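Local coordinates for protein proliferating cell nuclear antigen (Entamoeba histolytica, PDB 3P91) that probably acts as a trimeric sliding clamp that encircles DNA and raises the processivity of DNA polymerase delta during replication, at residues 15-20 against 91-96; 43-46 against 51-54; 46-51 against 212-217. All blocks are in the same frame, centred on the assembly; numbering follows the deposited sequence.

Interaction 1. Residues 15-20 against 91-96; sequences ALFKRV and CGLILD
Phe17 sets its ring obliquely against methyl groups of Leu93 and Leu95, packing helix 14-25 on strand 92-97 in the manner of the DNA-clamp fold, in which helices are laid against antiparallel beta sheets. The direct contact is wholly apolar and rests on these three buried side chains. Phe17 CG lies beside the carbonyl carbon and opposite the backbone N (chi1 -167°), which carries the ring away from the helix toward the strand, where the side chain crosses that of Leu93 at about a right angle. The CD2 methyl of Leu93 lies 4.1 Å from Phe17 CB and 4.0 Å from Phe17 CD2, so it touches both the stem of the phenylalanine and the near part of the ring. Two residues on, Leu95 points to the same side of the strand and meets the ring farther out.

Aromatic and further apolar partners surround this contact. Phe11 of strand 7-11 stacks with the Phe17 ring and also touches Leu93 and Leu95, while Leu80 and Leu84 of helix 77-84 and Ile57 of strand 52-57 pack on the same phenylalanine.

No hydrogen bond joins the two segments. Their nearest CA atoms, those of Phe17 and Leu93, stand 8.8 Å apart, a separation bridged by side chains. The polar backbone of the strand is engaged within its sheet instead: Leu93 and Leu95 pair with Phe11 and Ala9 of strand 7-11, and Ile94 with Ile107 of strand 103-109. At the outer part of the ring, Phe17 CE2 approaches Leu95 CD2 to 4.2 Å.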
ATOM      1  N   ALA A  15       1.127   6.408  22.671  1.00 32.49           N
ATOM      2  CA  ALA A  15       2.074   6.319  21.565  1.00 30.67           C
ATOM      3  C   ALA A  15       3.430   5.799  22.029  1.00 27.28           C
ATOM      4  O   ALA A  15       4.063   5.000  21.343  1.00 28.56           O
ATOM      5  CB  ALA A  15       2.230   7.671  20.901  1.00 29.86           C
ATOM      6  N   LEU A  16       3.865   6.252  23.199  1.00 26.03           N
ATOM      7  CA  LEU A  16       5.169   5.881  23.741  1.00 25.93           C
ATOM      8  C   LEU A  16       5.379   4.368  23.815  1.00 24.46           C
ATOM      9  O   LEU A  16       6.396   3.854  23.356  1.00 25.43           O
ATOM     10  CB  LEU A  16       5.369   6.522  25.122  1.00 28.88           C
ATOM     11  CG  LEU A  16       6.748   6.548  25.802  1.00 22.26           C
ATOM     12  CD1 LEU A  16       7.022   5.286  26.596  1.00 21.23           C
ATOM     13  CD2 LEU A  16       7.837   6.795  24.774  1.00 24.53           C
ATOM     14  N   PHE A  17       4.420   3.652  24.388  1.00 23.73           N
ATOM     15  CA  PHE A  17       4.580   2.217  24.581  1.00 22.89           C
ATOM     16  C   PHE A  17       4.383   1.414  23.295  1.00 23.72           C
ATOM     17  O   PHE A  17       4.986   0.359  23.113  1.00 23.21           O
ATOM     18  CB  PHE A  17       3.633   1.725  25.666  1.00 24.08           C
ATOM     19  CG  PHE A  17       3.938   0.341  26.156  1.00 24.56           C
ATOM     20  CD1 PHE A  17       5.183   0.039  26.681  1.00 25.05           C
ATOM     21  CD2 PHE A  17       2.975  -0.651  26.113  1.00 22.75           C
ATOM     22  CE1 PHE A  17       5.465  -1.234  27.143  1.00 24.45           C
ATOM     23  CE2 PHE A  17       3.250  -1.923  26.574  1.00 23.66           C
ATOM     24  CZ  PHE A  17       4.499  -2.215  27.090  1.00 24.60           C
ATOM     25  N   LYS A  18       3.532   1.914  22.410  1.00 25.01           N
ATOM     26  CA  LYS A  18       3.363   1.317  21.093  1.00 25.10           C
ATOM     27  C   LYS A  18       4.646   1.425  20.290  1.00 22.64           C
ATOM     28  O   LYS A  18       5.074   0.469  19.649  1.00 24.26           O
ATOM     29  CB  LYS A  18       2.226   2.008  20.344  1.00 28.47           C
ATOM     30  CG  LYS A  18       0.876   1.881  21.035  1.00 30.63           C
ATOM     31  CD  LYS A  18      -0.225   2.643  20.309  1.00 31.90           C
ATOM     32  CE  LYS A  18      -0.507   2.043  18.951  1.00 34.15           C
ATOM     33  NZ  LYS A  18      -1.761   2.602  18.402  1.00 39.55           N
ATOM     34  N   ARG A  19       5.257   2.599  20.330  1.00 22.75           N
ATOM     35  CA  ARG A  19       6.519   2.833  19.639  1.00 22.41           C
ATOM     36  C   ARG A  19       7.657   2.012  20.231  1.00 22.79           C
ATOM     37  O   ARG A  19       8.495   1.479  19.510  1.00 23.90           O
ATOM     38  CB  ARG A  19       6.857   4.314  19.688  1.00 22.17           C
ATOM     39  CG  ARG A  19       5.878   5.124  18.913  1.00 21.03           C
ATOM     40  CD  ARG A  19       6.031   6.597  19.165  1.00 24.27           C
ATOM     41  NE  ARG A  19       5.174   7.332  18.241  1.00 30.61           N
ATOM     42  CZ  ARG A  19       4.910   8.630  18.326  1.00 33.37           C
ATOM     43  NH1 ARG A  19       5.437   9.350  19.311  1.00 32.19           N
ATOM     44  NH2 ARG A  19       4.112   9.202  17.429  1.00 29.98           N
ATOM     45  N   VAL A  20       7.680   1.913  21.553  1.00 24.71           N
ATOM     46  CA  VAL A  20       8.650   1.076  22.237  1.00 22.39           C
ATOM     47  C   VAL A  20       8.573  -0.354  21.717  1.00 22.63           C
ATOM     48  O   VAL A  20       9.579  -0.930  21.301  1.00 22.45           O
ATOM     49  CB  VAL A  20       8.398   1.099  23.750  1.00 20.81           C
ATOM     50  CG1 VAL A  20       9.039  -0.100  24.435  1.00 20.52           C
ATOM     51  CG2 VAL A  20       8.888   2.399  24.336  1.00 19.16           C
ATOM     52  N   CYS A  91      -5.837   7.183  23.099  1.00 47.95           N
ATOM     53  CA  CYS A  91      -6.463   6.510  24.236  1.00 47.00           C
ATOM     54  C   CYS A  91      -5.666   6.563  25.536  1.00 42.67           C
ATOM     55  O   CYS A  91      -4.509   6.984  25.557  1.00 45.92           O
ATOM     56  CB  CYS A  91      -6.743   5.051  23.882  1.00 46.78           C
ATOM     57  SG  CYS A  91      -5.339   3.953  24.184  1.00 53.76           S
ATOM     58  N   GLY A  92      -6.309   6.123  26.614  1.00 37.65           N
ATOM     59  CA  GLY A  92      -5.678   6.047  27.915  1.00 34.28           C
ATOM     60  C   GLY A  92      -5.238   4.625  28.172  1.00 33.07           C
ATOM     61  O   GLY A  92      -6.053   3.754  28.464  1.00 34.00           O
ATOM     62  N   LEU A  93      -3.939   4.385  28.063  1.00 29.53           N
ATOM     63  CA  LEU A  93      -3.430   3.027  28.129  1.00 28.13           C
ATOM     64  C   LEU A  93      -3.005   2.639  29.545  1.00 27.62           C
ATOM     65  O   LEU A  93      -2.188   3.312  30.173  1.00 26.41           O
ATOM     66  CB  LEU A  93      -2.277   2.843  27.142  1.00 26.78           C
ATOM     67  CG  LEU A  93      -1.660   1.449  27.135  1.00 25.84           C
ATOM     68  CD1 LEU A  93      -2.638   0.438  26.591  1.00 27.23           C
ATOM     69  CD2 LEU A  93      -0.394   1.442  26.321  1.00 28.27           C
ATOM     70  N   ILE A  94      -3.566   1.541  30.035  1.00 25.95           N
ATOM     71  CA  ILE A  94      -3.282   1.076  31.375  1.00 23.54           C
ATOM     72  C   ILE A  94      -2.820  -0.364  31.335  1.00 23.80           C
ATOM     73  O   ILE A  94      -3.331  -1.175  30.566  1.00 21.97           O
ATOM     74  CB  ILE A  94      -4.519   1.185  32.277  1.00 25.15           C
ATOM     75  CG1 ILE A  94      -5.002   2.629  32.334  1.00 26.30           C
ATOM     76  CG2 ILE A  94      -4.207   0.696  33.681  1.00 25.84           C
ATOM     77  CD1 ILE A  94      -6.414   2.766  32.811  1.00 29.32           C
ATOM     78  N   LEU A  95      -1.836  -0.662  32.171  1.00 23.21           N
ATOM     79  CA  LEU A  95      -1.341  -2.014  32.344  1.00 23.25           C
ATOM     80  C   LEU A  95      -1.650  -2.460  33.761  1.00 24.35           C
ATOM     81  O   LEU A  95      -1.505  -1.685  34.703  1.00 24.58           O
ATOM     82  CB  LEU A  95       0.164  -2.050  32.121  1.00 21.13           C
ATOM     83  CG  LEU A  95       0.724  -2.368  30.735  1.00 22.58           C
ATOM     84  CD1 LEU A  95      -0.149  -1.857  29.609  1.00 22.70           C
ATOM     85  CD2 LEU A  95       2.103  -1.759  30.647  1.00 21.64           C
ATOM     86  N   ASP A  96      -2.085  -3.704  33.913  1.00 23.37           N
ATOM     87  CA  ASP A  96      -2.351  -4.252  35.230  1.00 23.75           C
ATOM     88  C   ASP A  96      -1.860  -5.683  35.299  1.00 24.80           C
ATOM     89  O   ASP A  96      -2.005  -6.442  34.340  1.00 23.53           O
ATOM     90  CB  ASP A  96      -3.851  -4.218  35.547  1.00 26.88           C
ATOM     91  CG  ASP A  96      -4.318  -2.869  36.086  1.00 29.13           C
ATOM     92  OD1 ASP A  96      -5.228  -2.264  35.479  1.00 30.99           O
ATOM     93  OD2 ASP A  96      -3.802  -2.423  37.132  1.00 29.83           O
TER

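Interaction 2. Residues 43-46 against 51-54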
ATOM      1  N   GLN A  43      16.839  -5.521  29.329  1.00 22.12           N
ATOM      2  CA  GLN A  43      18.241  -5.691  28.985  1.00 24.99           C
ATOM      3  C   GLN A  43      18.447  -7.120  28.555  1.00 26.33           C
ATOM      4  O   GLN A  43      18.339  -8.044  29.366  1.00 25.58           O
ATOM      5  CB  GLN A  43      19.154  -5.383  30.171  1.00 25.24           C
ATOM      6  CG  GLN A  43      19.484  -3.915  30.322  1.00 26.92           C
ATOM      7  CD  GLN A  43      20.808  -3.678  31.025  1.00 29.83           C
ATOM      8  OE1 GLN A  43      21.467  -4.619  31.482  1.00 31.89           O
ATOM      9  NE2 GLN A  43      21.204  -2.412  31.117  1.00 27.69           N
ATOM     10  N   CYS A  44      18.740  -7.297  27.273  1.00 23.78           N
ATOM     11  CA  CYS A  44      18.881  -8.624  26.707  1.00 24.32           C
ATOM     12  C   CYS A  44      19.574  -8.529  25.360  1.00 25.93           C
ATOM     13  O   CYS A  44      19.700  -7.441  24.791  1.00 25.29           O
ATOM     14  CB  CYS A  44      17.509  -9.255  26.525  1.00 21.58           C
ATOM     15  SG  CYS A  44      16.525  -8.391  25.294  1.00 24.86           S
ATOM     16  N   MET A  45      20.014  -9.678  24.858  1.00 28.14           N
ATOM     17  CA  MET A  45      20.628  -9.771  23.540  1.00 26.01           C
ATOM     18  C   MET A  45      19.571  -9.805  22.466  1.00 26.60           C
ATOM     19  O   MET A  45      18.444 -10.230  22.710  1.00 29.11           O
ATOM     20  CB  MET A  45      21.477 -11.033  23.435  1.00 27.29           C
ATOM     21  CG  MET A  45      22.632 -11.059  24.409  1.00 27.35           C
ATOM     22  SD  MET A  45      23.744 -12.427  24.088  1.00 32.85           S
ATOM     23  CE  MET A  45      22.632 -13.810  24.243  1.00 34.33           C
ATOM     24  N   ASP A  46      19.936  -9.358  21.272  1.00 26.49           N
ATOM     25  CA  ASP A  46      19.041  -9.440  20.128  1.00 26.28           C
ATOM     26  C   ASP A  46      18.782 -10.900  19.792  1.00 24.99           C
ATOM     27  O   ASP A  46      19.405 -11.794  20.353  1.00 27.44           O
ATOM     28  CB  ASP A  46      19.671  -8.751  18.922  1.00 26.63           C
ATOM     29  CG  ASP A  46      20.721  -9.605  18.251  1.00 25.15           C
ATOM     30  OD1 ASP A  46      20.679  -9.721  17.017  1.00 27.57           O
ATOM     31  OD2 ASP A  46      21.582 -10.171  18.952  1.00 27.43           O
ATOM     32  N   SER A  51      24.070  -8.686  19.569  1.00 22.89           N
ATOM     33  CA  SER A  51      24.053  -7.344  20.108  1.00 20.68           C
ATOM     34  C   SER A  51      23.236  -7.290  21.382  1.00 22.80           C
ATOM     35  O   SER A  51      22.700  -8.295  21.848  1.00 22.37           O
ATOM     36  CB  SER A  51      23.459  -6.378  19.088  1.00 22.60           C
ATOM     37  OG  SER A  51      22.100  -6.697  18.831  1.00 25.43           O
ATOM     38  N   LEU A  52      23.129  -6.091  21.931  1.00 22.59           N
ATOM     39  CA  LEU A  52      22.501  -5.892  23.217  1.00 21.52           C
ATOM     40  C   LEU A  52      21.442  -4.827  23.057  1.00 21.82           C
ATOM     41  O   LEU A  52      21.666  -3.824  22.380  1.00 21.18           O
ATOM     42  CB  LEU A  52      23.553  -5.422  24.223  1.00 22.48           C
ATOM     43  CG  LEU A  52      23.602  -5.948  25.655  1.00 26.03           C
ATOM     44  CD1 LEU A  52      22.682  -5.164  26.592  1.00 26.25           C
ATOM     45  CD2 LEU A  52      23.296  -7.437  25.685  1.00 28.38           C
ATOM     46  N   VAL A  53      20.286  -5.060  23.667  1.00 22.29           N
ATOM     47  CA  VAL A  53      19.235  -4.058  23.743  1.00 21.52           C
ATOM     48  C   VAL A  53      19.094  -3.603  25.186  1.00 20.59           C
ATOM     49  O   VAL A  53      19.151  -4.416  26.102  1.00 20.85           O
ATOM     50  CB  VAL A  53      17.875  -4.618  23.276  1.00 23.03           C
ATOM     51  CG1 VAL A  53      16.871  -3.497  23.139  1.00 18.81           C
ATOM     52  CG2 VAL A  53      18.024  -5.379  21.966  1.00 24.86           C
ATOM     53  N   SER A  54      18.905  -2.301  25.380  1.00 21.14           N
ATOM     54  CA  SER A  54      18.746  -1.725  26.708  1.00 19.43           C
ATOM     55  C   SER A  54      17.631  -0.689  26.741  1.00 20.31           C
ATOM     56  O   SER A  54      17.801   0.416  26.239  1.00 21.90           O
ATOM     57  CB  SER A  54      20.042  -1.055  27.142  1.00 21.93           C
ATOM     58  OG  SER A  54      19.855  -0.320  28.335  1.00 26.51           O
TER
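Met45 overlaps Leu52 through its CG, which lies 3.9 Å from Leu52 CD2 on one face of the antiparallel beta hairpin formed by strands 39-45 and 52-57. The two side chains cross at a slant, and Gln43 and Ser54 lie on the same face. Leu52 also leans back over the partner strand, bringing CD2 to 3.7 Å from Cys44 O.

Cys44 and Val53 form the hydrogen-bonded pair and point to the other face. Of their two bonds, Val53 N to Cys44 O is short (2.7 Å) and almost straight, with an angle of 174° at the hydrogen. The return bond from Cys44 N reaches Val53 O within the carbonyl plane at 3.1 Å. Gln43 with Ser54 and Met45 with Leu52 are the non-hydrogen-bonded pairs on either side.

Where the strands give way to the connecting loop, Asp46 N donates to Ser51 O from above the carbonyl plane, and the side chain of Asp46 answers in the reverse direction. With chi1 at 78°, its CG sits between the backbone N and the carbonyl carbon, and OD2 also accepts from Val50 N. Ser51 N meets that same Asp46 OD2 from above the carboxylate plane, at 3.0 Å.

Interaction 3. Residues 46-51 against 212-217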
ATOM      1  N   ASP A  46      19.936  -9.358  21.272  1.00 26.49           N
ATOM      2  CA  ASP A  46      19.041  -9.440  20.128  1.00 26.28           C
ATOM      3  C   ASP A  46      18.782 -10.900  19.792  1.00 24.99           C
ATOM      4  O   ASP A  46      19.405 -11.794  20.353  1.00 27.44           O
ATOM      5  CB  ASP A  46      19.671  -8.751  18.922  1.00 26.63           C
ATOM      6  CG  ASP A  46      20.721  -9.605  18.251  1.00 25.15           C
ATOM      7  OD1 ASP A  46      20.679  -9.721  17.017  1.00 27.57           O
ATOM      8  OD2 ASP A  46      21.582 -10.171  18.952  1.00 27.43           O
ATOM      9  N   ASN A  47      17.869 -11.128  18.861  1.00 25.94           N
ATOM     10  CA  ASN A  47      17.576 -12.469  18.363  1.00 26.66           C
ATOM     11  C   ASN A  47      18.805 -13.297  18.001  1.00 26.80           C
ATOM     12  O   ASN A  47      18.877 -14.483  18.318  1.00 25.72           O
ATOM     13  CB  ASN A  47      16.664 -12.376  17.137  1.00 27.60           C
ATOM     14  CG  ASN A  47      15.204 -12.247  17.512  1.00 29.22           C
ATOM     15  OD1 ASN A  47      14.732 -12.910  18.431  1.00 28.15           O
ATOM     16  ND2 ASN A  47      14.483 -11.387  16.806  1.00 29.19           N
ATOM     17  N   SER A  48      19.760 -12.674  17.316  1.00 27.00           N
ATOM     18  CA  SER A  48      20.945 -13.378  16.838  1.00 25.07           C
ATOM     19  C   SER A  48      22.032 -13.551  17.890  1.00 27.44           C
ATOM     20  O   SER A  48      23.068 -14.153  17.611  1.00 27.41           O
ATOM     21  CB  SER A  48      21.534 -12.652  15.643  1.00 24.02           C
ATOM     22  OG  SER A  48      20.572 -12.535  14.626  1.00 29.60           O
ATOM     23  N   HIS A  49      21.804 -13.027  19.088  1.00 27.81           N
ATOM     24  CA  HIS A  49      22.808 -13.106  20.126  1.00 26.01           C
ATOM     25  C   HIS A  49      24.069 -12.484  19.589  1.00 25.22           C
ATOM     26  O   HIS A  49      25.138 -13.084  19.629  1.00 26.32           O
ATOM     27  CB  HIS A  49      23.066 -14.560  20.491  1.00 27.71           C
ATOM     28  CG  HIS A  49      21.943 -15.184  21.248  1.00 31.38           C
ATOM     29  ND1 HIS A  49      20.725 -14.560  21.413  1.00 32.66           N
ATOM     30  CD2 HIS A  49      21.851 -16.368  21.897  1.00 31.88           C
ATOM     31  CE1 HIS A  49      19.931 -15.333  22.132  1.00 34.38           C
ATOM     32  NE2 HIS A  49      20.590 -16.435  22.438  1.00 35.17           N
ATOM     33  N   VAL A  50      23.924 -11.274  19.073  1.00 25.67           N
ATOM     34  CA  VAL A  50      25.012 -10.574  18.410  1.00 25.95           C
ATOM     35  C   VAL A  50      25.166  -9.198  19.025  1.00 25.33           C
ATOM     36  O   VAL A  50      26.249  -8.616  19.020  1.00 26.75           O
ATOM     37  CB  VAL A  50      24.724 -10.432  16.898  1.00 24.70           C
ATOM     38  CG1 VAL A  50      25.358  -9.180  16.348  1.00 27.63           C
ATOM     39  CG2 VAL A  50      25.201 -11.660  16.145  1.00 22.92           C
ATOM     40  N   SER A  51      24.070  -8.686  19.569  1.00 22.89           N
ATOM     41  CA  SER A  51      24.053  -7.344  20.108  1.00 20.68           C
ATOM     42  C   SER A  51      23.236  -7.290  21.382  1.00 22.80           C
ATOM     43  O   SER A  51      22.700  -8.295  21.848  1.00 22.37           O
ATOM     44  CB  SER A  51      23.459  -6.378  19.088  1.00 22.60           C
ATOM     45  OG  SER A  51      22.100  -6.697  18.831  1.00 25.43           O
ATOM     46  N   LEU A 212      25.265  -4.744   8.742  1.00 24.32           N
ATOM     47  CA  LEU A 212      24.252  -3.823   8.237  1.00 22.98           C
ATOM     48  C   LEU A 212      22.849  -4.243   8.661  1.00 24.01           C
ATOM     49  O   LEU A 212      21.990  -3.395   8.916  1.00 24.64           O
ATOM     50  CB  LEU A 212      24.353  -3.662   6.713  1.00 24.49           C
ATOM     51  CG  LEU A 212      23.306  -2.806   5.980  1.00 24.71           C
ATOM     52  CD1 LEU A 212      23.208  -1.396   6.545  1.00 21.30           C
ATOM     53  CD2 LEU A 212      23.601  -2.756   4.486  1.00 23.32           C
ATOM     54  N   LYS A 213      22.618  -5.550   8.756  1.00 23.59           N
ATOM     55  CA  LYS A 213      21.311  -6.048   9.177  1.00 23.59           C
ATOM     56  C   LYS A 213      20.905  -5.463  10.519  1.00 23.06           C
ATOM     57  O   LYS A 213      19.753  -5.089  10.717  1.00 28.60           O
ATOM     58  CB  LYS A 213      21.293  -7.575   9.247  1.00 24.16           C
ATOM     59  N   GLN A 214      21.858  -5.382  11.437  1.00 22.18           N
ATOM     60  CA  GLN A 214      21.601  -4.885  12.781  1.00 23.36           C
ATOM     61  C   GLN A 214      21.341  -3.406  12.775  1.00 23.38           C
ATOM     62  O   GLN A 214      20.376  -2.931  13.362  1.00 23.91           O
ATOM     63  CB  GLN A 214      22.822  -5.123  13.654  1.00 25.86           C
ATOM     64  CG  GLN A 214      23.235  -6.553  13.696  1.00 25.53           C
ATOM     65  CD  GLN A 214      22.321  -7.337  14.563  1.00 26.42           C
ATOM     66  OE1 GLN A 214      22.053  -6.950  15.702  1.00 27.76           O
ATOM     67  NE2 GLN A 214      21.805  -8.435  14.034  1.00 30.72           N
ATOM     68  N   ILE A 215      22.246  -2.675  12.138  1.00 24.19           N
ATOM     69  CA  ILE A 215      22.157  -1.231  12.088  1.00 22.22           C
ATOM     70  C   ILE A 215      20.797  -0.887  11.529  1.00 23.70           C
ATOM     71  O   ILE A 215      20.033  -0.131  12.131  1.00 24.44           O
ATOM     72  CB  ILE A 215      23.253  -0.639  11.183  1.00 22.85           C
ATOM     73  CG1 ILE A 215      24.639  -1.072  11.660  1.00 21.18           C
ATOM     74  CG2 ILE A 215      23.146   0.873  11.126  1.00 23.19           C
ATOM     75  CD1 ILE A 215      24.943  -0.681  13.083  1.00 21.50           C
ATOM     76  N   SER A 216      20.484  -1.487  10.387  1.00 24.37           N
ATOM     77  CA  SER A 216      19.253  -1.181   9.676  1.00 26.53           C
ATOM     78  C   SER A 216      17.993  -1.584  10.453  1.00 26.13           C
ATOM     79  O   SER A 216      16.959  -0.926  10.333  1.00 28.54           O
ATOM     80  CB  SER A 216      19.267  -1.818   8.284  1.00 28.09           C
ATOM     81  OG  SER A 216      19.000  -3.206   8.362  1.00 31.74           O
ATOM     82  N   GLU A 217      18.074  -2.654  11.244  1.00 25.19           N
ATOM     83  CA  GLU A 217      16.960  -3.048  12.110  1.00 21.89           C
ATOM     84  C   GLU A 217      16.878  -2.110  13.310  1.00 24.22           C
ATOM     85  O   GLU A 217      15.797  -1.743  13.752  1.00 26.51           O
ATOM     86  CB  GLU A 217      17.102  -4.503  12.569  1.00 18.35           C
TER
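Asp46 and Gln214 bring a carboxylate and an amide together with their planes 89° apart, linking the loop between strands 39-45 and 52-57 to helix 212-218. The side chains cross at about a right angle, with Asp46 OD1 3.8 Å from Gln214 CD. Asp46 also begins a type I beta turn that closes with His49 N bonded to Asp46 O, and its carboxylate organises the loop from within.

Ser48 N makes a weak hydrogen bond to Asp46 OD1, and the Ser48 side chain faces the helix at the margin of the contact. His49 adds a second bond to the turn: its ND1 reaches Asp46 O at 3.2 Å, with the acceptor lying in the plane of the imidazole. The backbone oxygen of Asp46 is thus held by two donors of one residue. After this turn the bond from Val50 N, 2.6 Å long, uses the syn lone pair of Asp46 OD2, while the Val50 side chain faces the helix. Its CG1 methyl lies 4.0 Å from Gln214 CD, a van der Waals touch on the amide.

Ser51 completes the segment by placing its hydroxyl near the amide end of Gln214. That glutamine bends at CB-CG (chi2 -76°), which folds the amide over toward the loop. Leu253 of strand 247-253 touches Val50, Ser51, Gln214 and Ile215. A hairpin loop of the N-terminal domain thereby meets a helix of the C-terminal domain, at the junction of the two domains characteristic of a PCNA clamp subunit.

Interaction 1 packs a helix on a sheet within the N-terminal domain, and interaction 2 pairs two strands of the sheet that continues into the C-terminal domain through strand 247-253. Along the chain, the hairpin of interaction 2 and its loop 46-51 fall between 15-20 and 91-96, while 212-217 follows both. Interaction 3 joins that loop to helix 212-218 and shares Asp46 and Ser51 with interaction 2. The centres of interactions 2 and 3 are about 9 Å apart, whereas that of interaction 1 lies about 22 Å and 25 Å from them respectively. Together they run from the inside of one domain to its boundary with the other, where one hairpin serves both sheet and interdomain contact.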